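Local coordinates for GMP reductase (Trypanosoma brucei brucei, PDB 6JIG), which probably catalyses the NADPH-dependent deamination of GMP to IMP and carries a regulatory CBS module that binds guanine nucleotides, at residues A[90-95]-A[229-234]. The protein carries 1 engineered substitution. Numbering follows the deposited sequence.
Sequences EVKRAQ and LLVGAA. With 5GP (guanosine-5'-monophosphate), chain C.
Lys92 reaches across to Leu229 with its ammonium, NZ donating a hydrogen bond of 2.7 Å to Leu229 O. Its chain bends at chi2 (-50°), which swings CD back towards the partner although CB starts away from it. NZ approaches from above the carbonyl plane, 41° out of it, and also forms salt bridges with Asp224 and Asp254; a long side chain ending in a positive charge suits a buried place shared by two aspartates and a carbonyl. Next to this bond, Val91 crosses Val231 obliquely: CG1, anti to the backbone N (chi1 175°), meets Val231 CB at 3.8 Å, the two short branched side chains packing closely without polar groups. Here helix 81-93, which follows the second strand of the TIM barrel, meets the lead-in to the third, strand 232-235; the two CBS motifs are inserted between them. Leu229 and Gln95 cross at about a right angle, the leucine's branched end against the flat amide, with CD1 3.8 Å from Gln95 OE1, an oxygen that accepts a hydrogen bond from Arg68 NE. Ala94 is small enough to bring CB within 3.9 Å of that same CD1. A water accepts from Gln95 N and Leu229 N and lies 2.8 Å from Val91 O, towards which it can donate. Arg93 donates hydrogen bonds to the guanine edge of GMP, NE to N7 and NH2 to O6, both at 3.1 Å.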
loop_
_atom_site.group_PDB
_atom_site.type_symbol
_atom_site.label_atom_id
_atom_site.label_comp_id
_atom_site.label_asym_id
_atom_site.label_seq_id
_atom_site.Cartn_x
_atom_site.Cartn_y
_atom_site.Cartn_z
ATOM N N GLU A 90 32.785 -27.662 22.970
ATOM C CA GLU A 90 33.310 -27.056 21.747
ATOM C C GLU A 90 33.759 -25.626 21.992
ATOM O O GLU A 90 34.783 -25.189 21.446
ATOM C CB GLU A 90 32.272 -27.100 20.628
ATOM C CG GLU A 90 32.038 -28.513 20.098
ATOM C CD GLU A 90 31.167 -28.535 18.854
ATOM O OE1 GLU A 90 31.325 -27.634 18.001
ATOM O OE2 GLU A 90 30.322 -29.451 18.741
ATOM N N VAL A 91 32.998 -24.874 22.791
ATOM C CA VAL A 91 33.418 -23.516 23.126
ATOM C C VAL A 91 34.768 -23.547 23.838
ATOM O O VAL A 91 35.666 -22.753 23.545
ATOM C CB VAL A 91 32.353 -22.813 23.983
ATOM C CG1 VAL A 91 32.865 -21.433 24.420
ATOM C CG2 VAL A 91 31.034 -22.666 23.197
ATOM N N LYS A 92 34.914 -24.455 24.804
ATOM C CA LYS A 92 36.158 -24.545 25.566
ATOM C C LYS A 92 37.323 -24.969 24.688
ATOM O O LYS A 92 38.478 -24.632 24.977
ATOM C CB LYS A 92 35.975 -25.525 26.722
ATOM C CG LYS A 92 35.107 -24.966 27.837
ATOM C CD LYS A 92 35.608 -23.571 28.244
ATOM C CE LYS A 92 34.982 -23.087 29.560
ATOM N NZ LYS A 92 35.582 -21.743 29.905
ATOM N N ARG A 93 37.036 -25.677 23.602
ATOM C CA ARG A 93 38.059 -26.180 22.698
ATOM C C ARG A 93 38.509 -25.139 21.678
ATOM O O ARG A 93 39.523 -25.355 20.998
ATOM C CB ARG A 93 37.511 -27.447 22.013
ATOM C CG ARG A 93 38.542 -28.458 21.585
ATOM C CD ARG A 93 39.095 -29.291 22.727
ATOM N NE ARG A 93 40.287 -30.004 22.277
ATOM C CZ ARG A 93 40.727 -31.154 22.775
ATOM N NH1 ARG A 93 40.083 -31.771 23.761
ATOM N NH2 ARG A 93 41.820 -31.691 22.270
ATOM N N ALA A 94 37.823 -23.991 21.597
ATOM C CA ALA A 94 38.144 -23.004 20.571
ATOM C C ALA A 94 39.576 -22.492 20.702
ATOM O O ALA A 94 40.252 -22.254 19.694
ATOM C CB ALA A 94 37.163 -21.838 20.642
ATOM N N GLN A 95 40.040 -22.280 21.932
ATOM C CA GLN A 95 41.407 -21.846 22.184
ATOM C C GLN A 95 41.758 -22.186 23.625
ATOM O O GLN A 95 40.882 -22.435 24.451
ATOM C CB GLN A 95 41.584 -20.347 21.919
ATOM C CG GLN A 95 40.658 -19.464 22.733
ATOM C CD GLN A 95 40.543 -18.082 22.140
ATOM O OE1 GLN A 95 39.944 -17.901 21.068
ATOM N NE2 GLN A 95 41.144 -17.103 22.802
ATOM N N LEU A 229 37.917 -19.718 26.445
ATOM C CA LEU A 229 36.841 -18.725 26.422
ATOM C C LEU A 229 35.806 -18.985 27.516
ATOM O O LEU A 229 35.406 -20.126 27.759
ATOM C CB LEU A 229 36.163 -18.722 25.051
ATOM C CG LEU A 229 37.096 -18.270 23.914
ATOM C CD1 LEU A 229 36.453 -18.523 22.547
ATOM C CD2 LEU A 229 37.447 -16.803 24.076
ATOM N N LEU A 230 35.370 -17.907 28.173
ATOM C CA LEU A 230 34.297 -17.980 29.157
ATOM C C LEU A 230 32.966 -18.279 28.478
ATOM O O LEU A 230 32.707 -17.829 27.360
ATOM C CB LEU A 230 34.157 -16.656 29.910
ATOM C CG LEU A 230 35.042 -16.206 31.067
ATOM C CD1 LEU A 230 34.368 -14.963 31.689
ATOM C CD2 LEU A 230 35.225 -17.289 32.096
ATOM N N VAL A 231 32.112 -19.023 29.170
ATOM C CA VAL A 231 30.784 -19.341 28.639
ATOM C C VAL A 231 29.878 -19.785 29.784
ATOM O O VAL A 231 30.306 -20.493 30.702
ATOM C CB VAL A 231 30.879 -20.403 27.516
ATOM C CG1 VAL A 231 31.491 -21.729 28.041
ATOM C CG2 VAL A 231 29.513 -20.641 26.880
ATOM N N GLY A 232 28.612 -19.359 29.725
ATOM C CA GLY A 232 27.604 -19.784 30.670
ATOM C C GLY A 232 26.592 -20.720 30.022
ATOM O O GLY A 232 26.591 -20.945 28.812
ATOM N N ALA A 233 25.719 -21.266 30.862
ATOM C CA ALA A 233 24.703 -22.199 30.403
ATOM C C ALA A 233 23.454 -22.058 31.257
ATOM O O ALA A 233 23.548 -21.869 32.476
ATOM C CB ALA A 233 25.228 -23.642 30.452
ATOM N N ALA A 234 22.284 -22.139 30.605
ATOM C CA ALA A 234 20.995 -22.033 31.266
ATOM C C ALA A 234 20.511 -23.403 31.726
ATOM O O ALA A 234 20.778 -24.420 31.082
ATOM C CB ALA A 234 19.947 -21.424 30.331
HETATM P P 5GP C . 45.720 -24.058 14.192
HETATM O O1P 5GP C . 46.904 -23.126 14.077
HETATM O O2P 5GP C . 46.035 -25.405 14.811
HETATM O O3P 5GP C . 44.696 -24.006 13.074
HETATM O "O5'" 5GP C . 44.898 -23.479 15.414
HETATM C "C5'" 5GP C . 44.761 -24.290 16.557
HETATM C "C4'" 5GP C . 43.630 -23.837 17.422
HETATM O "O4'" 5GP C . 42.821 -25.011 17.733
HETATM C "C3'" 5GP C . 44.118 -23.277 18.755
HETATM O "O3'" 5GP C . 43.268 -22.223 19.209
HETATM C "C2'" 5GP C . 44.030 -24.495 19.670
HETATM O "O2'" 5GP C . 43.949 -24.219 21.050
HETATM C "C1'" 5GP C . 42.781 -25.194 19.132
HETATM N N9 5GP C . 42.775 -26.622 19.442
HETATM C C8 5GP C . 41.916 -27.205 20.292
HETATM N N7 5GP C . 42.218 -28.511 20.407
HETATM C C5 5GP C . 43.309 -28.747 19.638
HETATM C C6 5GP C . 44.050 -29.893 19.380
HETATM O O6 5GP C . 43.732 -30.974 19.917
HETATM N N1 5GP C . 45.101 -29.824 18.555
HETATM C C2 5GP C . 45.448 -28.669 17.966
HETATM N N2 5GP C . 46.526 -28.662 17.139
HETATM N N3 5GP C . 44.736 -27.522 18.192
HETATM C C4 5GP C . 43.665 -27.548 19.030
HETATM O O HOH W 1 38.137 -21.716 24.356
#